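Local coordinates for protein paenibacillus xanthan lyase (Paenibacillus, PDB 6F2P) that catalyses the eliminative cleavage of xanthan side chains, probably releasing their terminal mannose, as a member of polysaccharide lyase family 8, at residues A[487-492]-A[654-659]; A[375-380]-A[463-468]; A[639-644]-A[667-672]; A[690-695]-A[744-749]; A[454-459]-A[677-682]. One frame throughout, in Å; residues are numbered along the deposited sequence.

Interaction 1: residues A[487-492]-A[654-659]; sequences FMFDDE and LNVTGI. With CA (calcium ion), chain B.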
# COMPACT_ATOMS: atom_id res chain seq x y z
N PHE A 487 9.81 2.26 12.14
CA PHE A 487 10.81 3.12 11.51
C PHE A 487 12.06 2.29 11.31
O PHE A 487 12.74 1.93 12.27
CB PHE A 487 11.10 4.35 12.37
CG PHE A 487 9.87 5.16 12.68
CD1 PHE A 487 8.99 4.75 13.67
CD2 PHE A 487 9.59 6.32 11.97
CE1 PHE A 487 7.85 5.49 13.95
CE2 PHE A 487 8.45 7.07 12.24
CZ PHE A 487 7.58 6.65 13.24
N MET A 488 12.34 1.97 10.06
CA MET A 488 13.31 0.94 9.75
C MET A 488 14.53 1.53 9.07
O MET A 488 14.43 1.99 7.93
CB MET A 488 12.63 -0.12 8.88
CG MET A 488 11.50 -0.83 9.61
SD MET A 488 10.09 -1.35 8.61
CE MET A 488 9.18 0.18 8.43
N PHE A 489 15.66 1.55 9.76
CA PHE A 489 16.86 2.24 9.27
C PHE A 489 17.97 1.28 8.87
O PHE A 489 17.70 0.23 8.29
CB PHE A 489 17.35 3.28 10.28
CG PHE A 489 16.32 4.34 10.60
CD1 PHE A 489 15.90 5.24 9.64
CD2 PHE A 489 15.77 4.43 11.87
CE1 PHE A 489 14.96 6.22 9.93
CE2 PHE A 489 14.83 5.40 12.18
CZ PHE A 489 14.42 6.30 11.20
N ASP A 490 19.22 1.63 9.16
CA ASP A 490 20.32 0.78 8.70
C ASP A 490 20.54 -0.46 9.58
O ASP A 490 20.86 -1.52 9.07
CB ASP A 490 21.62 1.57 8.51
CG ASP A 490 22.02 2.34 9.74
OD1 ASP A 490 21.12 2.65 10.54
OD2 ASP A 490 23.22 2.64 9.92
N ASP A 491 20.38 -0.32 10.89
CA ASP A 491 20.64 -1.43 11.80
C ASP A 491 19.72 -1.38 13.02
O ASP A 491 19.99 -2.03 14.02
CB ASP A 491 22.11 -1.45 12.25
CG ASP A 491 22.54 -0.16 12.94
OD1 ASP A 491 21.73 0.79 13.03
OD2 ASP A 491 23.72 -0.07 13.35
N GLU A 492 18.65 -0.61 12.93
CA GLU A 492 17.66 -0.58 14.00
C GLU A 492 16.26 -0.46 13.44
O GLU A 492 16.07 0.03 12.33
CB GLU A 492 17.92 0.59 14.96
CG GLU A 492 17.78 1.97 14.34
CD GLU A 492 19.10 2.50 13.81
OE1 GLU A 492 19.38 2.27 12.61
OE2 GLU A 492 19.86 3.14 14.57
N LEU A 654 22.33 8.80 9.92
CA LEU A 654 21.94 8.79 8.51
C LEU A 654 21.33 10.12 8.08
O LEU A 654 21.21 10.41 6.88
CB LEU A 654 20.93 7.68 8.27
CG LEU A 654 21.38 6.23 8.43
CD1 LEU A 654 20.19 5.30 8.25
CD2 LEU A 654 22.45 5.93 7.42
N ASN A 655 20.94 10.92 9.07
CA ASN A 655 20.10 12.08 8.82
C ASN A 655 18.87 11.74 7.97
O ASN A 655 18.50 12.46 7.04
CB ASN A 655 20.93 13.22 8.22
CG ASN A 655 22.00 13.70 9.17
OD1 ASN A 655 21.71 14.08 10.31
ND2 ASN A 655 23.26 13.65 8.73
N VAL A 656 18.27 10.60 8.31
CA VAL A 656 17.01 10.16 7.70
C VAL A 656 15.90 10.31 8.74
O VAL A 656 16.04 9.86 9.88
CB VAL A 656 17.08 8.70 7.26
CG1 VAL A 656 15.69 8.18 6.91
CG2 VAL A 656 18.03 8.54 6.08
N THR A 657 14.81 10.96 8.35
CA THR A 657 13.68 11.14 9.25
C THR A 657 12.45 10.48 8.66
O THR A 657 12.20 10.60 7.46
CB THR A 657 13.38 12.63 9.48
OG1 THR A 657 14.59 13.34 9.81
CG2 THR A 657 12.37 12.80 10.59
N GLY A 658 11.70 9.77 9.48
CA GLY A 658 10.43 9.20 9.06
C GLY A 658 9.30 9.81 9.88
O GLY A 658 9.44 9.99 11.09
N ILE A 659 8.20 10.13 9.22
CA ILE A 659 7.05 10.71 9.91
C ILE A 659 5.72 10.14 9.42
O ILE A 659 5.48 10.09 8.21
CB ILE A 659 6.96 12.22 9.68
CG1 ILE A 659 8.30 12.91 9.96
CG2 ILE A 659 5.82 12.80 10.53
CD1 ILE A 659 8.30 14.39 9.64
CA CA B . 21.72 3.19 12.90

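Interaction 2: residues A[375-380]-A[463-468]; sequences QLRPGF and LGQYGV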
# COMPACT_ATOMS: atom_id res chain seq x y z
N GLN A 375 11.93 -5.12 5.37
CA GLN A 375 13.21 -4.46 5.52
C GLN A 375 14.32 -5.51 5.53
O GLN A 375 14.36 -6.39 6.39
CB GLN A 375 13.26 -3.63 6.80
CG GLN A 375 14.63 -3.06 7.12
CD GLN A 375 15.10 -2.03 6.10
OE1 GLN A 375 15.36 -2.35 4.94
NE2 GLN A 375 15.22 -0.78 6.55
N LEU A 376 15.20 -5.44 4.54
CA LEU A 376 16.33 -6.34 4.47
C LEU A 376 17.62 -5.54 4.62
O LEU A 376 17.94 -4.68 3.79
CB LEU A 376 16.31 -7.12 3.15
CG LEU A 376 15.04 -7.91 2.82
CD1 LEU A 376 15.12 -8.45 1.40
CD2 LEU A 376 14.83 -9.05 3.80
N ARG A 377 18.34 -5.82 5.70
CA ARG A 377 19.59 -5.15 6.02
C ARG A 377 20.67 -6.20 6.17
O ARG A 377 20.37 -7.39 6.28
CB ARG A 377 19.45 -4.39 7.34
CG ARG A 377 18.40 -3.30 7.30
CD ARG A 377 18.68 -2.31 6.21
NE ARG A 377 20.03 -1.78 6.31
CZ ARG A 377 20.58 -0.99 5.39
NH1 ARG A 377 19.90 -0.65 4.31
NH2 ARG A 377 21.83 -0.54 5.56
N PRO A 378 21.94 -5.78 6.16
CA PRO A 378 22.98 -6.77 6.46
C PRO A 378 22.84 -7.30 7.88
O PRO A 378 22.95 -6.53 8.84
CB PRO A 378 24.28 -5.98 6.28
CG PRO A 378 23.88 -4.53 6.33
CD PRO A 378 22.50 -4.48 5.76
N GLY A 379 22.59 -8.59 8.02
CA GLY A 379 22.48 -9.22 9.33
C GLY A 379 21.06 -9.61 9.74
O GLY A 379 20.88 -10.47 10.61
N PHE A 380 20.05 -8.97 9.15
CA PHE A 380 18.68 -9.31 9.52
C PHE A 380 17.64 -8.99 8.45
O PHE A 380 17.88 -8.21 7.53
CB PHE A 380 18.29 -8.66 10.84
CG PHE A 380 18.28 -7.16 10.80
CD1 PHE A 380 19.45 -6.43 11.00
CD2 PHE A 380 17.10 -6.47 10.59
CE1 PHE A 380 19.44 -5.05 10.98
CE2 PHE A 380 17.08 -5.08 10.57
CZ PHE A 380 18.26 -4.37 10.76
N LEU A 463 15.84 5.98 -0.65
CA LEU A 463 17.10 5.35 -1.06
C LEU A 463 16.95 3.86 -1.33
O LEU A 463 17.95 3.14 -1.49
CB LEU A 463 18.18 5.60 -0.01
CG LEU A 463 18.49 7.08 0.23
CD1 LEU A 463 19.59 7.26 1.26
CD2 LEU A 463 18.86 7.74 -1.08
N GLY A 464 15.71 3.39 -1.41
CA GLY A 464 15.44 1.97 -1.53
C GLY A 464 16.00 1.15 -0.38
O GLY A 464 16.18 -0.06 -0.53
N GLN A 465 16.27 1.79 0.76
CA GLN A 465 16.94 1.15 1.90
C GLN A 465 16.29 1.44 3.26
O GLN A 465 16.41 0.65 4.20
CB GLN A 465 18.40 1.60 1.96
CG GLN A 465 19.25 1.17 0.80
CD GLN A 465 20.72 1.32 1.11
OE1 GLN A 465 21.22 0.73 2.08
NE2 GLN A 465 21.42 2.11 0.30
N TYR A 466 15.63 2.58 3.37
CA TYR A 466 15.08 3.00 4.66
C TYR A 466 13.59 3.24 4.48
O TYR A 466 13.15 3.71 3.44
CB TYR A 466 15.81 4.25 5.17
CG TYR A 466 17.31 4.13 5.06
CD1 TYR A 466 17.98 3.03 5.58
CD2 TYR A 466 18.07 5.10 4.40
CE1 TYR A 466 19.36 2.90 5.46
CE2 TYR A 466 19.46 4.98 4.28
CZ TYR A 466 20.09 3.88 4.82
OH TYR A 466 21.45 3.74 4.70
N GLY A 467 12.81 2.91 5.49
CA GLY A 467 11.37 3.00 5.34
C GLY A 467 10.69 3.30 6.65
O GLY A 467 11.27 3.17 7.73
N VAL A 468 9.43 3.71 6.53
CA VAL A 468 8.59 3.98 7.67
C VAL A 468 7.20 3.46 7.32
O VAL A 468 6.70 3.70 6.21
CB VAL A 468 8.54 5.50 7.99
CG1 VAL A 468 8.31 6.30 6.73
CG2 VAL A 468 7.47 5.81 9.04
O HOH W 1 23.23 1.47 3.97

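Interaction 3: residues A[639-644]-A[667-672]; sequences ILENSS and TTVGLV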
# COMPACT_ATOMS: atom_id res chain seq x y z
N ILE A 639 13.32 10.35 18.95
CA ILE A 639 11.89 10.37 18.73
C ILE A 639 11.44 11.82 18.83
O ILE A 639 11.55 12.44 19.88
CB ILE A 639 11.17 9.44 19.73
CG1 ILE A 639 11.58 7.99 19.45
CG2 ILE A 639 9.67 9.59 19.63
CD1 ILE A 639 11.22 7.02 20.54
N LEU A 640 10.96 12.35 17.71
CA LEU A 640 10.59 13.75 17.62
C LEU A 640 9.23 13.98 18.23
O LEU A 640 8.97 15.03 18.82
CB LEU A 640 10.60 14.21 16.16
CG LEU A 640 11.91 13.97 15.41
CD1 LEU A 640 11.83 14.49 13.99
CD2 LEU A 640 13.09 14.58 16.14
N GLU A 641 8.36 12.98 18.07
CA GLU A 641 7.01 13.02 18.59
C GLU A 641 6.44 11.63 18.57
O GLU A 641 6.76 10.84 17.68
CB GLU A 641 6.12 13.93 17.74
CG GLU A 641 4.68 14.06 18.24
CD GLU A 641 3.90 15.12 17.49
OE1 GLU A 641 2.68 15.26 17.74
OE2 GLU A 641 4.50 15.81 16.65
N ASN A 642 5.60 11.32 19.55
CA ASN A 642 4.84 10.08 19.54
C ASN A 642 3.47 10.35 20.14
O ASN A 642 3.23 10.12 21.33
CB ASN A 642 5.59 9.01 20.32
CG ASN A 642 4.82 7.73 20.43
OD1 ASN A 642 3.98 7.42 19.59
ND2 ASN A 642 5.08 6.97 21.48
N SER A 643 2.57 10.87 19.31
CA SER A 643 1.23 11.22 19.75
C SER A 643 0.21 10.70 18.75
O SER A 643 0.57 10.06 17.75
CB SER A 643 1.08 12.73 19.86
OG SER A 643 1.01 13.32 18.57
N SER A 644 -1.06 10.99 19.01
CA SER A 644 -2.14 10.59 18.13
C SER A 644 -2.22 11.51 16.91
O SER A 644 -3.01 11.29 15.99
CB SER A 644 -3.46 10.60 18.89
OG SER A 644 -3.78 11.92 19.30
N THR A 667 -0.49 19.99 10.14
CA THR A 667 0.24 19.39 11.26
C THR A 667 1.74 19.53 11.07
O THR A 667 2.26 19.25 9.98
CB THR A 667 -0.12 17.90 11.42
OG1 THR A 667 -1.53 17.77 11.64
CG2 THR A 667 0.60 17.30 12.60
N THR A 668 2.45 19.96 12.11
CA THR A 668 3.88 20.22 12.00
C THR A 668 4.69 19.41 13.01
O THR A 668 4.43 19.46 14.21
CB THR A 668 4.21 21.73 12.20
OG1 THR A 668 3.47 22.54 11.26
CG2 THR A 668 5.70 22.00 12.05
N VAL A 669 5.67 18.66 12.52
CA VAL A 669 6.64 17.99 13.39
C VAL A 669 8.02 18.00 12.71
O VAL A 669 8.13 17.78 11.50
CB VAL A 669 6.22 16.54 13.74
CG1 VAL A 669 6.13 15.69 12.49
CG2 VAL A 669 7.20 15.91 14.74
N GLY A 670 9.07 18.25 13.49
CA GLY A 670 10.38 18.41 12.91
C GLY A 670 10.36 19.61 11.97
O GLY A 670 9.88 20.68 12.34
N LEU A 671 10.87 19.43 10.76
CA LEU A 671 10.86 20.49 9.75
C LEU A 671 9.63 20.41 8.87
O LEU A 671 9.40 21.28 8.04
CB LEU A 671 12.11 20.39 8.88
CG LEU A 671 13.45 20.38 9.63
CD1 LEU A 671 14.61 20.34 8.67
CD2 LEU A 671 13.57 21.58 10.56
N VAL A 672 8.84 19.35 9.04
CA VAL A 672 7.83 19.01 8.06
C VAL A 672 6.41 19.36 8.49
O VAL A 672 6.00 19.10 9.63
CB VAL A 672 7.90 17.52 7.68
CG1 VAL A 672 6.96 17.21 6.52
CG2 VAL A 672 9.33 17.13 7.32
O HOH W 2 2.70 17.76 15.77

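Interaction 4: residues A[690-695]-A[744-749]; sequences EISVSD and SYKVKF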
# COMPACT_ATOMS: atom_id res chain seq x y z
N GLU A 690 16.06 15.46 0.28
CA GLU A 690 15.07 14.67 -0.44
C GLU A 690 13.88 14.31 0.44
O GLU A 690 14.03 14.01 1.63
CB GLU A 690 15.72 13.41 -1.01
CG GLU A 690 14.75 12.49 -1.69
CD GLU A 690 15.39 11.21 -2.17
OE1 GLU A 690 16.57 10.97 -1.84
OE2 GLU A 690 14.70 10.44 -2.87
N ILE A 691 12.69 14.36 -0.14
CA ILE A 691 11.47 14.02 0.58
C ILE A 691 10.65 12.96 -0.15
O ILE A 691 10.44 13.05 -1.36
CB ILE A 691 10.60 15.25 0.81
CG1 ILE A 691 11.38 16.30 1.60
CG2 ILE A 691 9.32 14.87 1.55
CD1 ILE A 691 11.55 17.61 0.86
N SER A 692 10.20 11.95 0.58
CA SER A 692 9.33 10.93 0.02
C SER A 692 7.96 10.99 0.68
O SER A 692 7.86 11.04 1.90
CB SER A 692 9.93 9.54 0.21
OG SER A 692 9.17 8.55 -0.45
N VAL A 693 6.90 11.02 -0.14
CA VAL A 693 5.54 11.15 0.38
C VAL A 693 4.61 10.08 -0.19
O VAL A 693 4.71 9.73 -1.37
CB VAL A 693 4.94 12.51 0.01
CG1 VAL A 693 3.62 12.73 0.74
CG2 VAL A 693 5.92 13.61 0.34
N SER A 694 3.71 9.56 0.64
CA SER A 694 2.68 8.66 0.15
C SER A 694 1.39 8.89 0.91
O SER A 694 1.41 9.40 2.02
CB SER A 694 3.11 7.20 0.31
OG SER A 694 3.00 6.80 1.66
N ASP A 695 0.27 8.51 0.30
CA ASP A 695 -1.03 8.52 0.96
C ASP A 695 -1.41 7.09 1.34
O ASP A 695 -1.91 6.32 0.52
CB ASP A 695 -2.08 9.10 0.01
CG ASP A 695 -3.49 8.83 0.47
OD1 ASP A 695 -3.73 8.90 1.70
OD2 ASP A 695 -4.35 8.52 -0.39
N SER A 744 4.75 5.77 -3.56
CA SER A 744 5.56 6.89 -3.09
C SER A 744 5.94 7.90 -4.18
O SER A 744 6.29 7.52 -5.30
CB SER A 744 6.83 6.36 -2.43
OG SER A 744 6.50 5.68 -1.23
N TYR A 745 5.89 9.18 -3.81
CA TYR A 745 6.31 10.28 -4.66
C TYR A 745 7.51 11.01 -4.05
O TYR A 745 7.46 11.42 -2.89
CB TYR A 745 5.17 11.27 -4.80
CG TYR A 745 3.88 10.64 -5.26
CD1 TYR A 745 2.94 10.18 -4.34
CD2 TYR A 745 3.60 10.51 -6.61
CE1 TYR A 745 1.75 9.61 -4.76
CE2 TYR A 745 2.42 9.95 -7.04
CZ TYR A 745 1.50 9.50 -6.11
OH TYR A 745 0.33 8.93 -6.55
N LYS A 746 8.58 11.19 -4.83
CA LYS A 746 9.81 11.78 -4.32
C LYS A 746 10.21 13.09 -4.99
O LYS A 746 9.95 13.30 -6.18
CB LYS A 746 10.97 10.78 -4.42
CG LYS A 746 10.90 9.63 -3.42
CD LYS A 746 11.94 8.56 -3.74
CE LYS A 746 11.93 7.42 -2.73
NZ LYS A 746 10.58 6.83 -2.54
N VAL A 747 10.84 13.97 -4.22
CA VAL A 747 11.39 15.21 -4.74
C VAL A 747 12.73 15.47 -4.03
O VAL A 747 12.86 15.26 -2.83
CB VAL A 747 10.42 16.40 -4.55
CG1 VAL A 747 10.12 16.66 -3.08
CG2 VAL A 747 10.98 17.67 -5.20
N LYS A 748 13.73 15.91 -4.79
CA LYS A 748 15.04 16.20 -4.22
C LYS A 748 15.46 17.63 -4.54
O LYS A 748 15.61 18.02 -5.70
CB LYS A 748 16.09 15.19 -4.70
CG LYS A 748 17.50 15.47 -4.16
CD LYS A 748 18.35 14.21 -4.09
CE LYS A 748 18.49 13.54 -5.44
NZ LYS A 748 19.49 12.42 -5.44
N PHE A 749 15.63 18.42 -3.48
CA PHE A 749 15.98 19.82 -3.61
C PHE A 749 17.49 20.03 -3.48
O PHE A 749 18.17 19.26 -2.80
CB PHE A 749 15.27 20.61 -2.53
CG PHE A 749 13.80 20.79 -2.77
CD1 PHE A 749 13.33 21.81 -3.58
CD2 PHE A 749 12.88 19.93 -2.18
CE1 PHE A 749 11.97 21.98 -3.80
CE2 PHE A 749 11.51 20.10 -2.39
CZ PHE A 749 11.06 21.12 -3.20

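Interaction 5: residues A[454-459]-A[677-682]; sequences KSWAGG and KASVMT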
# COMPACT_ATOMS: atom_id res chain seq x y z
N LYS A 454 -10.58 1.05 9.28
CA LYS A 454 -9.49 2.03 9.16
C LYS A 454 -8.70 1.84 7.86
O LYS A 454 -8.26 0.74 7.54
CB LYS A 454 -8.53 1.95 10.35
CG LYS A 454 -9.17 2.11 11.72
CD LYS A 454 -9.82 3.46 11.91
CE LYS A 454 -10.34 3.62 13.33
NZ LYS A 454 -11.05 4.93 13.53
N SER A 455 -8.51 2.93 7.12
CA SER A 455 -7.83 2.89 5.84
C SER A 455 -6.34 3.21 5.94
O SER A 455 -5.58 2.96 5.00
CB SER A 455 -8.48 3.89 4.88
OG SER A 455 -8.49 5.18 5.46
N TRP A 456 -5.92 3.76 7.07
CA TRP A 456 -4.54 4.17 7.25
C TRP A 456 -3.67 2.95 7.51
O TRP A 456 -3.45 2.56 8.66
CB TRP A 456 -4.41 5.15 8.42
CG TRP A 456 -3.31 6.20 8.32
CD1 TRP A 456 -3.48 7.56 8.41
CD2 TRP A 456 -1.89 5.99 8.16
NE1 TRP A 456 -2.27 8.20 8.31
CE2 TRP A 456 -1.28 7.26 8.15
CE3 TRP A 456 -1.09 4.85 8.02
CZ2 TRP A 456 0.10 7.43 8.01
CZ3 TRP A 456 0.29 5.02 7.87
CH2 TRP A 456 0.87 6.30 7.87
N ALA A 457 -3.19 2.34 6.45
CA ALA A 457 -2.18 1.31 6.57
C ALA A 457 -1.26 1.43 5.36
O ALA A 457 -1.72 1.47 4.22
CB ALA A 457 -2.81 -0.06 6.63
N GLY A 458 0.04 1.51 5.61
CA GLY A 458 1.00 1.62 4.53
C GLY A 458 2.23 2.36 5.01
O GLY A 458 2.57 2.31 6.19
N GLY A 459 2.88 3.07 4.09
CA GLY A 459 4.09 3.79 4.42
C GLY A 459 4.82 4.28 3.19
O GLY A 459 4.27 4.29 2.09
N LYS A 677 -3.37 13.29 6.01
CA LYS A 677 -2.81 12.00 6.40
C LYS A 677 -1.74 11.62 5.39
O LYS A 677 -1.95 11.74 4.18
CB LYS A 677 -3.89 10.91 6.42
CG LYS A 677 -5.01 11.17 7.40
CD LYS A 677 -6.19 10.24 7.17
CE LYS A 677 -7.34 10.56 8.11
NZ LYS A 677 -8.36 9.48 8.11
N ALA A 678 -0.58 11.19 5.87
CA ALA A 678 0.54 10.93 4.98
C ALA A 678 1.63 10.16 5.69
O ALA A 678 1.78 10.25 6.90
CB ALA A 678 1.09 12.24 4.47
N SER A 679 2.40 9.40 4.92
CA SER A 679 3.63 8.84 5.45
C SER A 679 4.76 9.55 4.71
O SER A 679 4.75 9.66 3.49
CB SER A 679 3.67 7.34 5.21
OG SER A 679 4.81 6.78 5.84
N VAL A 680 5.73 10.07 5.46
CA VAL A 680 6.76 10.92 4.87
C VAL A 680 8.14 10.51 5.37
O VAL A 680 8.30 10.16 6.54
CB VAL A 680 6.51 12.39 5.25
CG1 VAL A 680 7.58 13.30 4.65
CG2 VAL A 680 5.12 12.80 4.81
N MET A 681 9.13 10.53 4.47
CA MET A 681 10.50 10.26 4.87
C MET A 681 11.45 11.26 4.21
O MET A 681 11.32 11.56 3.03
CB MET A 681 10.89 8.82 4.55
CG MET A 681 12.31 8.45 4.95
SD MET A 681 12.58 6.67 5.16
CE MET A 681 11.85 6.45 6.77
N THR A 682 12.39 11.80 4.99
CA THR A 682 13.36 12.78 4.48
C THR A 682 14.80 12.27 4.59
O THR A 682 15.15 11.56 5.54
CB THR A 682 13.25 14.13 5.23
OG1 THR A 682 13.68 13.98 6.59
CG2 THR A 682 11.81 14.68 5.20
O HOH W 3 -7.75 7.06 7.55

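Interaction 1: residues A[487-492]-A[654-659]
The touching part 487-490 and the segment 654-659 run almost antiparallel, 168° apart end to end, yet no hydrogen bond joins them. Their CA atoms are nearest between Phe-487 and Gly-658, at 6.6 Å, so the meeting is made mainly by side chains. Phe-487 and Phe-489 both point across with CG anti to the carbonyl carbon. The first turns its ring edge to the bare backbone, CE2 lying 3.3 Å from Gly-658 O; the second brings CE1 to 3.7 Å from Val-656 CG1, again at the ring edge, while its CB rests on Leu-654 CD1. This packing joins the super-sandwich domain to the C-terminal beta-sandwich domain of the lyase fold, and a calcium site lies at its loop end. Asp-490 OD1 and Asp-491 OD1 bind the ion at 2.5 and 2.4 Å, and Glu-492, its chain bent at chi2 (-92°), grips it with both OE1 and OE2. Gln-636 and Glu-651 complete the shell, Glu-651 also accepting a hydrogen bond from Leu-654 N. Leu-654 CD1 packs 3.6 Å from Asp-490 OD1, an apolar flank to a metal-bound oxygen. Asp-491 N donates to Glu-492 OE1, 3.3 Å away, from above the carboxylate plane.

Interaction 2: residues A[375-380]-A[463-468]
Arg-377 has Tyr-466 CE1 over one face of its guanidinium, 3.8 Å from NH1, with the two planes tilted 40° apart; bends at chi2 and chi3 bring the group there. At the guanidinium edge NH1 donates to Gln-465 OE1 over 2.9 Å, a nearly straight bond (168°) that uses a carbonyl lone pair; guanidinium and amide are almost coplanar, 11° apart. Water 1 extends this plane, accepting from Arg-377 NH2 and donating to Gln-465 OE1, so that one amide oxygen receives two bonds; the same water is hydrogen-bonded to Tyr-466 OH at 3.0 Å. Gln-465 CB sits over the centre of the Tyr-466 ring, so the two neighbouring side chains pack on each other. A second bond comes from Gln-375, folded at chi2 so that NE2 donates to Gln-465 O at 3.0 Å. Strand 372-377 is thereby joined to the residue just before strand 466-474, in another sheet of the super-sandwich domain, at a classic beta bulge. Arg-377 NE meanwhile holds the backbone O of the calcium ligand Asp-490. With neutral oxygens as these partners, the buried arginine is probably fixed more by the direction of its N-H groups than by an opposing charge.

Interaction 3: residues A[639-644]-A[667-672]
Apolar contact is made by Val-669, whose CG2, anti to the backbone N, is directed at the pair Leu-640 and Glu-641. It lies 4.1 Å from Leu-640 CB and 3.8 Å from Glu-641 CB, and Leu-640 CD1 reaches on to Gly-670 CA, at 4.3 Å. The extended glutamate chain crosses the valine obliquely, and its carboxylate oxygen OE2 packs against Val-669 CG2 at 3.3 Å. Leu-640 and Glu-641 both point toward the other segment because they form a classic beta bulge facing Ala-648. The two strands are edge strands of different sheets, the two layers of the C-terminal beta-sandwich; their axes pass 8.6 Å apart at 146°, too far for direct backbone pairing. Strand 667-669 ends in a type II' turn from Val-669 to Val-672, with Gly-670 at positive phi (62°).

The polar link runs through the carboxylate of Glu-641. Water 2 donates to OE2 at 2.8 Å and also to the backbone O of Thr-668, bridging the layers at the surface. On the other oxygen, Ser-643 OG donates to Glu-641 OE1 over 2.7 Å, meeting its anti lone pair and helping fix its rotation. An alanine in place of Glu-641 would take away the carboxylate that holds water 2 and Ser-643 OG, and would probably loosen the tie between the two edge strands. Ser-643 OG is also hydrogen-bonded to Ser-645 N.

Interaction 4: residues A[690-695]-A[744-749]
Glu-690 has more of its surface buried here than any other residue of the two segments. Its chain is extended, CG anti to the backbone N, and stands out from the face it shares with Lys-746 and Lys-748: CB meets Lys-748 CB at 4.1 Å in their non-hydrogen-bonded antiparallel pair, and OE2 reaches 3.5 Å from Lys-746 CD, touching the lysine's methylene chain and not its charge. Lys-746 NZ stays 5.5 Å from Glu-690 OE2; its chain bends at chi4, and the amino group is paired with Asp-461, outside the two segments. A methionine in place of Lys-746 would remove that amino group, and would probably weaken the tie to strand 457-462 and leave Glu-690 with less compensating charge nearby.

Ile-691 comes next and points to the other face. It pairs with Val-747 through two backbone bonds, Ile-691 N to Val-747 O at 2.8 Å, nearly along the C=O axis, and Val-747 N to Ile-691 O at 3.0 Å. Its CD1 touches the edge of the Phe-749 ring at CD2, 4.0 Å away. The pattern recurs at Val-693 and Tyr-745, which pair by two more bonds; the tyrosine ring turns an edge to Val-693 O, CD1 standing 3.5 Å from it.

The strands run antiparallel at 158° within the larger sheet of the C-terminal beta-sandwich, where 678-684 follows on beyond 690-694, and 714-718 beyond 744-749. Ile-691, Val-747 and Tyr-745 pack inward on strand 731-736 of the second layer, whereas Glu-690, Ser-692, Ser-694 and Lys-746 face strand 457-462 of the super-sandwich domain.

Interaction 5: residues A[454-459]-A[677-682]
The seam between the super-sandwich domain and the C-terminal beta-sandwich is packed here by the indole of Trp-456, the centre of an inverse gamma turn just ahead of strand 457-459. The ring meets three consecutive residues. Its five-membered end slides alongside the extended chain of Lys-677, NE1 lying 3.7 Å from Lys-677 CB; CZ2 meets the backbone O of Ala-678 at 3.5 Å, close to the ring plane; CH2 reaches Ser-679 CB at 4.0 Å. The indole N-H itself is bound by Phe-661 O, on the strand next to 678-682, so the buried donor is satisfied and the rotation of the ring is fixed. Further along, Ser-679 has OG anti to its backbone N (chi1 -174°), which sets that oxygen 3.4 Å from Gly-459 CA, while its hydrogen bond goes to Asn-660 OD1. The backbones come close here, CA to CA 5.2 Å between Gly-459 and Ser-679. Beyond the indole, water 3 accepts from Lys-677 NZ at 2.6 Å and is hydrogen-bonded to Ser-455 OG. The touching parts run in roughly the same direction, 25° apart, without direct hydrogen bonds: packing of strands from separate sheets, as between the two beta domains of this lyase family.

How the interactions relate
Interactions 1, 2, 4 and 5 are buried; interaction 3 is on the surface, where a water and a carboxylate bridge two edge strands. Only interaction 4 is true strand pairing, held by backbone bonds. Interactions 1 and 5 both join the super-sandwich domain to the C-terminal beta-sandwich through aromatic side chains, and their strands 656-661 and 678-684 are neighbours in one sheet; strand 688-694 of interaction 4 comes next, its Ser-694 OG within 2.8 Å of Gly-459 O. Interaction 2 stays within the super-sandwich domain and is polar, yet its strand 466-474 pairs with strand 481-488 of interaction 1. Ile-659 and Val-669 pack together, linking interactions 1 and 3.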